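PDB 3JZ3: sensor protein QseC from Escherichia coli, which senses signals at the inner membrane as a histidine kinase, using ATP to phosphorylate a histidine, activates the flagella regulon, and may activate its partner QseB by phosphorylation. Local coordinates for residues R111-L125 and L184-M196. Residues are numbered along the deposited sequence; the frame is centred on the assembly and turned at random.
Sequences RTGQPLLLSLLVRNL and LSIVQRIAKLHGM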
ATOM      1  N   ARG B 111     -10.161 -15.837  11.099  1.00 35.32           N
ATOM      2  CA  ARG B 111      -8.867 -15.906  11.774  1.00 34.12           C
ATOM      3  C   ARG B 111      -8.508 -14.557  12.374  1.00 33.14           C
ATOM      4  O   ARG B 111      -8.877 -13.509  11.840  1.00 32.83           O
ATOM      5  CB  ARG B 111      -7.763 -16.353  10.813  1.00 36.97           C
ATOM      6  CG  ARG B 111      -7.747 -17.848  10.515  1.00 39.60           C
ATOM      7  CD  ARG B 111      -7.395 -18.676  11.748  1.00 39.70           C
ATOM      8  NE  ARG B 111      -5.997 -18.530  12.156  1.00 39.03           N
ATOM      9  CZ  ARG B 111      -5.414 -19.253  13.108  1.00 39.73           C
ATOM     10  NH1 ARG B 111      -6.102 -20.181  13.764  1.00 40.03           N
ATOM     11  NH2 ARG B 111      -4.135 -19.055  13.402  1.00 37.50           N
ATOM     12  N   THR B 112      -7.795 -14.594  13.494  1.00 33.14           N
ATOM     13  CA  THR B 112      -7.301 -13.386  14.126  1.00 35.32           C
ATOM     14  C   THR B 112      -6.085 -12.916  13.340  1.00 34.05           C
ATOM     15  O   THR B 112      -5.128 -13.668  13.144  1.00 35.22           O
ATOM     16  CB  THR B 112      -6.938 -13.632  15.608  1.00 38.80           C
ATOM     17  OG1 THR B 112      -8.064 -14.208  16.283  1.00 41.61           O
ATOM     18  CG2 THR B 112      -6.560 -12.324  16.306  1.00 38.91           C
ATOM     19  N   GLY B 113      -6.136 -11.680  12.864  1.00 31.40           N
ATOM     20  CA  GLY B 113      -5.032 -11.149  12.087  1.00 33.26           C
ATOM     21  C   GLY B 113      -5.110  -9.679  11.754  1.00 32.44           C
ATOM     22  O   GLY B 113      -6.110  -9.013  12.020  1.00 34.72           O
ATOM     23  N   GLN B 114      -4.024  -9.183  11.174  1.00 31.54           N
ATOM     24  CA  GLN B 114      -3.955  -7.835  10.648  1.00 31.03           C
ATOM     25  C   GLN B 114      -4.326  -7.903   9.153  1.00 29.28           C
ATOM     26  O   GLN B 114      -3.647  -8.573   8.370  1.00 30.31           O
ATOM     27  CB  GLN B 114      -2.558  -7.244  10.941  1.00 32.46           C
ATOM     28  CG  GLN B 114      -2.012  -6.177   9.986  1.00 36.38           C
ATOM     29  CD  GLN B 114      -2.918  -4.987   9.786  1.00 32.41           C
ATOM     30  OE1 GLN B 114      -3.522  -4.846   8.736  1.00 38.71           O
ATOM     31  NE2 GLN B 114      -3.013  -4.126  10.787  1.00 37.32           N
ATOM     32  N   PRO B 115      -5.434  -7.237   8.769  1.00 28.90           N
ATOM     33  CA  PRO B 115      -6.052  -7.322   7.437  1.00 30.17           C
ATOM     34  C   PRO B 115      -5.121  -6.981   6.271  1.00 30.30           C
ATOM     35  O   PRO B 115      -5.110  -7.693   5.267  1.00 30.17           O
ATOM     36  CB  PRO B 115      -7.190  -6.291   7.504  1.00 32.20           C
ATOM     37  CG  PRO B 115      -7.475  -6.117   8.941  1.00 30.70           C
ATOM     38  CD  PRO B 115      -6.179  -6.324   9.657  1.00 29.53           C
ATOM     39  N   LEU B 116      -4.362  -5.896   6.398  1.00 30.32           N
ATOM     40  CA  LEU B 116      -3.452  -5.467   5.338  1.00 30.98           C
ATOM     41  C   LEU B 116      -2.330  -6.465   5.114  1.00 30.28           C
ATOM     42  O   LEU B 116      -1.978  -6.764   3.970  1.00 34.56           O
ATOM     43  CB  LEU B 116      -2.881  -4.085   5.644  1.00 36.63           C
ATOM     44  CG  LEU B 116      -3.629  -2.859   5.111  1.00 44.07           C
ATOM     45  CD1 LEU B 116      -5.126  -2.842   5.442  1.00 46.00           C
ATOM     46  CD2 LEU B 116      -2.958  -1.617   5.646  1.00 46.18           C
ATOM     47  N   LEU B 117      -1.777  -6.986   6.206  1.00 26.90           N
ATOM     48  CA  LEU B 117      -0.741  -8.003   6.125  1.00 23.76           C
ATOM     49  C   LEU B 117      -1.256  -9.287   5.485  1.00 26.33           C
ATOM     50  O   LEU B 117      -0.572  -9.878   4.647  1.00 28.27           O
ATOM     51  CB  LEU B 117      -0.130  -8.280   7.502  1.00 24.12           C
ATOM     52  CG  LEU B 117       0.680  -7.149   8.160  1.00 25.90           C
ATOM     53  CD1 LEU B 117       1.346  -7.645   9.429  1.00 25.57           C
ATOM     54  CD2 LEU B 117       1.720  -6.536   7.220  1.00 25.46           C
ATOM     55  N   LEU B 118      -2.463  -9.711   5.852  1.00 26.39           N
ATOM     56  CA  LEU B 118      -3.032 -10.933   5.267  1.00 29.94           C
ATOM     57  C   LEU B 118      -3.360 -10.740   3.795  1.00 29.79           C
ATOM     58  O   LEU B 118      -3.245 -11.671   2.995  1.00 30.48           O
ATOM     59  CB  LEU B 118      -4.264 -11.415   6.033  1.00 25.19           C
ATOM     60  CG  LEU B 118      -3.985 -12.136   7.353  1.00 29.09           C
ATOM     61  CD1 LEU B 118      -5.279 -12.697   7.921  1.00 30.29           C
ATOM     62  CD2 LEU B 118      -2.940 -13.245   7.186  1.00 25.45           C
ATOM     63  N   SER B 119      -3.755  -9.519   3.456  1.00 28.20           N
ATOM     64  CA  SER B 119      -4.029  -9.139   2.081  1.00 30.97           C
ATOM     65  C   SER B 119      -2.748  -9.205   1.247  1.00 31.68           C
ATOM     66  O   SER B 119      -2.765  -9.689   0.117  1.00 30.65           O
ATOM     67  CB  SER B 119      -4.651  -7.742   2.036  1.00 30.23           C
ATOM     68  OG  SER B 119      -4.816  -7.301   0.704  1.00 37.50           O
ATOM     69  N   LEU B 120      -1.641  -8.731   1.823  1.00 35.63           N
ATOM     70  CA  LEU B 120      -0.323  -8.791   1.183  1.00 33.05           C
ATOM     71  C   LEU B 120       0.141 -10.222   0.952  1.00 31.10           C
ATOM     72  O   LEU B 120       0.616 -10.551  -0.130  1.00 29.13           O
ATOM     73  CB  LEU B 120       0.728  -8.055   2.024  1.00 35.40           C
ATOM     74  CG  LEU B 120       0.845  -6.538   1.903  1.00 38.41           C
ATOM     75  CD1 LEU B 120       1.839  -6.022   2.931  1.00 37.81           C
ATOM     76  CD2 LEU B 120       1.263  -6.128   0.494  1.00 40.80           C
ATOM     77  N   LEU B 121       0.018 -11.055   1.984  1.00 32.45           N
ATOM     78  CA  LEU B 121       0.343 -12.477   1.890  1.00 31.14           C
ATOM     79  C   LEU B 121      -0.391 -13.124   0.719  1.00 32.88           C
ATOM     80  O   LEU B 121       0.238 -13.717  -0.162  1.00 34.96           O
ATOM     81  CB  LEU B 121      -0.017 -13.195   3.196  1.00 31.26           C
ATOM     82  CG  LEU B 121       0.408 -14.657   3.369  1.00 33.67           C
ATOM     83  CD1 LEU B 121       0.370 -15.047   4.833  1.00 32.90           C
ATOM     84  CD2 LEU B 121      -0.455 -15.610   2.545  1.00 33.58           C
ATOM     85  N   VAL B 122      -1.717 -12.997   0.710  1.00 32.18           N
ATOM     86  CA  VAL B 122      -2.550 -13.653  -0.296  1.00 32.11           C
ATOM     87  C   VAL B 122      -2.201 -13.155  -1.695  1.00 32.19           C
ATOM     88  O   VAL B 122      -2.077 -13.942  -2.634  1.00 29.96           O
ATOM     89  CB  VAL B 122      -4.068 -13.467  -0.007  1.00 28.73           C
ATOM     90  CG1 VAL B 122      -4.901 -13.973  -1.169  1.00 24.42           C
ATOM     91  CG2 VAL B 122      -4.460 -14.194   1.274  1.00 27.08           C
ATOM     92  N   ARG B 123      -2.021 -11.843  -1.811  1.00 34.90           N
ATOM     93  CA  ARG B 123      -1.761 -11.205  -3.091  1.00 37.24           C
ATOM     94  C   ARG B 123      -0.409 -11.598  -3.705  1.00 36.36           C
ATOM     95  O   ARG B 123      -0.298 -11.738  -4.922  1.00 37.79           O
ATOM     96  CB  ARG B 123      -1.884  -9.692  -2.950  1.00 39.88           C
ATOM     97  CG  ARG B 123      -1.941  -8.957  -4.265  1.00 46.03           C
ATOM     98  CD  ARG B 123      -3.263  -9.144  -4.984  1.00 48.77           C
ATOM     99  NE  ARG B 123      -3.247  -8.462  -6.275  1.00 52.20           N
ATOM    100  CZ  ARG B 123      -3.484  -7.163  -6.450  1.00 52.48           C
ATOM    101  NH1 ARG B 123      -3.760  -6.377  -5.418  1.00 52.72           N
ATOM    102  NH2 ARG B 123      -3.442  -6.648  -7.669  1.00 56.41           N
ATOM    103  N   ASN B 124       0.603 -11.781  -2.864  1.00 34.59           N
ATOM    104  CA  ASN B 124       1.899 -12.286  -3.309  1.00 38.61           C
ATOM    105  C   ASN B 124       1.811 -13.679  -3.921  1.00 38.74           C
ATOM    106  O   ASN B 124       2.397 -13.941  -4.973  1.00 37.64           O
ATOM    107  CB  ASN B 124       2.906 -12.284  -2.160  1.00 40.01           C
ATOM    108  CG  ASN B 124       3.625 -10.965  -2.029  1.00 43.36           C
ATOM    109  OD1 ASN B 124       4.549 -10.674  -2.786  1.00 48.66           O
ATOM    110  ND2 ASN B 124       3.209 -10.156  -1.065  1.00 45.62           N
ATOM    111  N   LEU B 125       1.073 -14.564  -3.254  1.00 37.44           N
ATOM    112  CA  LEU B 125       0.860 -15.922  -3.747  1.00 35.58           C
ATOM    113  C   LEU B 125       0.085 -15.913  -5.058  1.00 34.45           C
ATOM    114  O   LEU B 125       0.331 -16.738  -5.940  1.00 33.06           O
ATOM    115  CB  LEU B 125       0.113 -16.762  -2.710  1.00 33.05           C
ATOM    116  CG  LEU B 125       0.776 -17.066  -1.366  1.00 31.33           C
ATOM    117  CD1 LEU B 125      -0.213 -17.808  -0.487  1.00 28.50           C
ATOM    118  CD2 LEU B 125       2.061 -17.867  -1.533  1.00 31.17           C
ATOM    119  N   LEU B 184      10.041 -14.427  -2.339  1.00 74.89           N
ATOM    120  CA  LEU B 184       8.840 -14.106  -1.563  1.00 73.11           C
ATOM    121  C   LEU B 184       8.788 -14.916  -0.261  1.00 69.84           C
ATOM    122  O   LEU B 184       8.149 -15.974  -0.181  1.00 66.79           O
ATOM    123  CB  LEU B 184       7.571 -14.308  -2.408  1.00 73.89           C
ATOM    124  CG  LEU B 184       7.165 -13.270  -3.469  1.00 74.69           C
ATOM    125  CD1 LEU B 184       8.224 -13.024  -4.550  1.00 74.81           C
ATOM    126  CD2 LEU B 184       5.845 -13.672  -4.111  1.00 74.76           C
ATOM    127  N   SER B 185       9.487 -14.402   0.748  1.00 66.57           N
ATOM    128  CA  SER B 185       9.565 -15.020   2.068  1.00 62.78           C
ATOM    129  C   SER B 185       8.857 -14.155   3.108  1.00 58.63           C
ATOM    130  O   SER B 185       8.876 -14.460   4.305  1.00 57.62           O
ATOM    131  CB  SER B 185      11.025 -15.229   2.466  1.00 65.97           C
ATOM    132  OG  SER B 185      11.707 -13.987   2.549  1.00 67.87           O
ATOM    133  N   ILE B 186       8.249 -13.065   2.641  1.00 54.16           N
ATOM    134  CA  ILE B 186       7.356 -12.254   3.466  1.00 49.78           C
ATOM    135  C   ILE B 186       6.101 -13.076   3.759  1.00 45.94           C
ATOM    136  O   ILE B 186       5.485 -12.932   4.822  1.00 43.47           O
ATOM    137  CB  ILE B 186       6.985 -10.904   2.783  1.00 48.63           C
ATOM    138  CG1 ILE B 186       6.367  -9.937   3.806  1.00 49.79           C
ATOM    139  CG2 ILE B 186       6.073 -11.129   1.570  1.00 46.82           C
ATOM    140  CD1 ILE B 186       5.783  -8.646   3.218  1.00 50.73           C
ATOM    141  N   VAL B 187       5.747 -13.936   2.803  1.00 41.24           N
ATOM    142  CA  VAL B 187       4.658 -14.894   2.948  1.00 41.34           C
ATOM    143  C   VAL B 187       4.918 -15.764   4.175  1.00 42.49           C
ATOM    144  O   VAL B 187       4.043 -15.910   5.027  1.00 46.80           O
ATOM    145  CB  VAL B 187       4.493 -15.764   1.678  1.00 41.38           C
ATOM    146  CG1 VAL B 187       3.468 -16.869   1.897  1.00 39.99           C
ATOM    147  CG2 VAL B 187       4.099 -14.894   0.480  1.00 41.30           C
ATOM    148  N   GLN B 188       6.130 -16.305   4.277  1.00 41.92           N
ATOM    149  CA  GLN B 188       6.527 -17.098   5.439  1.00 43.09           C
ATOM    150  C   GLN B 188       6.503 -16.282   6.735  1.00 42.67           C
ATOM    151  O   GLN B 188       6.094 -16.786   7.779  1.00 43.76           O
ATOM    152  CB  GLN B 188       7.908 -17.727   5.225  1.00 43.54           C
ATOM    153  N   ARG B 189       6.925 -15.023   6.654  1.00 41.21           N
ATOM    154  CA  ARG B 189       7.024 -14.151   7.826  1.00 44.21           C
ATOM    155  C   ARG B 189       5.649 -13.724   8.348  1.00 40.24           C
ATOM    156  O   ARG B 189       5.386 -13.796   9.552  1.00 41.04           O
ATOM    157  CB  ARG B 189       7.892 -12.928   7.503  1.00 46.07           C
ATOM    158  CG  ARG B 189       8.199 -12.024   8.688  1.00 51.27           C
ATOM    159  CD  ARG B 189       9.249 -10.963   8.331  1.00 54.08           C
ATOM    160  NE  ARG B 189      10.618 -11.476   8.426  1.00 59.36           N
ATOM    161  CZ  ARG B 189      11.352 -11.893   7.396  1.00 60.88           C
ATOM    162  NH1 ARG B 189      10.869 -11.868   6.159  1.00 61.24           N
ATOM    163  NH2 ARG B 189      12.582 -12.339   7.606  1.00 62.72           N
ATOM    164  N   ILE B 190       4.784 -13.278   7.440  1.00 36.69           N
ATOM    165  CA  ILE B 190       3.420 -12.886   7.790  1.00 32.90           C
ATOM    166  C   ILE B 190       2.643 -14.087   8.334  1.00 32.08           C
ATOM    167  O   ILE B 190       1.965 -13.979   9.360  1.00 32.01           O
ATOM    168  CB  ILE B 190       2.687 -12.252   6.583  1.00 30.78           C
ATOM    169  CG1 ILE B 190       3.196 -10.829   6.347  1.00 30.71           C
ATOM    170  CG2 ILE B 190       1.173 -12.252   6.788  1.00 27.28           C
ATOM    171  CD1 ILE B 190       2.827 -10.264   4.987  1.00 35.17           C
ATOM    172  N   ALA B 191       2.760 -15.221   7.647  1.00 30.12           N
ATOM    173  CA  ALA B 191       2.125 -16.462   8.079  1.00 34.03           C
ATOM    174  C   ALA B 191       2.514 -16.812   9.514  1.00 35.30           C
ATOM    175  O   ALA B 191       1.642 -17.046  10.353  1.00 36.01           O
ATOM    176  CB  ALA B 191       2.483 -17.606   7.134  1.00 34.79           C
ATOM    177  N   LYS B 192       3.822 -16.820   9.785  1.00 36.63           N
ATOM    178  CA  LYS B 192       4.366 -17.170  11.102  1.00 37.08           C
ATOM    179  C   LYS B 192       3.850 -16.232  12.185  1.00 37.43           C
ATOM    180  O   LYS B 192       3.547 -16.665  13.294  1.00 37.71           O
ATOM    181  CB  LYS B 192       5.899 -17.163  11.079  1.00 37.62           C
ATOM    182  N   LEU B 193       3.742 -14.952  11.847  1.00 37.72           N
ATOM    183  CA  LEU B 193       3.191 -13.951  12.754  1.00 40.91           C
ATOM    184  C   LEU B 193       1.731 -14.257  13.110  1.00 41.42           C
ATOM    185  O   LEU B 193       1.297 -13.996  14.231  1.00 44.30           O
ATOM    186  CB  LEU B 193       3.324 -12.556  12.133  1.00 41.55           C
ATOM    187  CG  LEU B 193       2.807 -11.317  12.868  1.00 43.99           C
ATOM    188  CD1 LEU B 193       3.630 -11.018  14.114  1.00 46.23           C
ATOM    189  CD2 LEU B 193       2.815 -10.124  11.931  1.00 43.39           C
ATOM    190  N   HIS B 194       0.994 -14.822  12.155  1.00 40.23           N
ATOM    191  CA  HIS B 194      -0.420 -15.158  12.338  1.00 39.60           C
ATOM    192  C   HIS B 194      -0.649 -16.580  12.857  1.00 41.10           C
ATOM    193  O   HIS B 194      -1.789 -17.049  12.913  1.00 39.43           O
ATOM    194  CB  HIS B 194      -1.170 -14.977  11.018  1.00 40.82           C
ATOM    195  CG  HIS B 194      -1.350 -13.549  10.620  1.00 40.27           C
ATOM    196  ND1 HIS B 194      -0.378 -12.834   9.956  1.00 40.19           N
ATOM    197  CD2 HIS B 194      -2.389 -12.701  10.796  1.00 39.36           C
ATOM    198  CE1 HIS B 194      -0.811 -11.605   9.739  1.00 38.56           C
ATOM    199  NE2 HIS B 194      -2.029 -11.499  10.240  1.00 39.41           N
ATOM    200  N   GLY B 195       0.431 -17.264  13.228  1.00 41.95           N
ATOM    201  CA  GLY B 195       0.345 -18.651  13.688  1.00 41.95           C
ATOM    202  C   GLY B 195      -0.018 -19.611  12.567  1.00 42.89           C
ATOM    203  O   GLY B 195      -0.679 -20.624  12.798  1.00 43.73           O
HETATM  204  N   MSE B 196       0.419 -19.284  11.355  1.00 40.12           N
HETATM  205  CA  MSE B 196       0.114 -20.080  10.175  1.00 44.04           C
HETATM  206  C   MSE B 196       1.387 -20.696   9.622  1.00 43.91           C
HETATM  207  O   MSE B 196       2.481 -20.168   9.821  1.00 45.58           O
HETATM  208  CB  MSE B 196      -0.549 -19.222   9.090  1.00 43.99           C
HETATM  209  CG  MSE B 196      -1.901 -18.636   9.469  1.00 45.17           C
HETATM  210 SE   MSE B 196      -2.585 -17.395   8.112  1.00 51.49          SE
HETATM  211  CE  MSE B 196      -4.241 -16.859   9.001  1.00 47.93           C
TER
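Ile190 is the knob of this contact. It sits in a hollow formed by Leu117, Leu118, Leu120 and Leu121. Its CG2, anti to the backbone N (chi1 -75° for CG1), meets Leu121 CD1 at 3.5 Å. Its CD1 lies against the backbone at Leu117 O. Leu121 slides past it the opposite way, and its CD1 also reaches Ala191 CB at 4.0 Å. One turn earlier, Val187 spreads its two methyls: CG1 packs on Leu125 CD2 and CG2 on Asn124 CB.

At the C-terminal end of helix 186-193 the His194 ring fills the corner between strand 111-113 and helix 115-125. Leu118 CD2 makes a CH-pi contact, 3.5 Å from the centroid of the His194 ring and over one face. The ring edge lies directly against the backbone of Gly113, with His194 CD2 3.3 Å from Gly113 CA. Gln114 N donates to His194 NE2 at 3.2 Å, while His194 ND1 donates to Ile190 O at 2.7 Å. Two bonds thus fix the ring's rotation. Arg111 NH2 donates to His194 O, which lies in the guanidinium plane, and the CE of Met196, a selenomethionine, packs along the arginine chain.

Gly195 ends helix 186-193 in a Schellman motif. These helices, crossing at -142°, belong to the alpha/beta sandwich of the GHKL-type ATP-binding domain of histidine kinases.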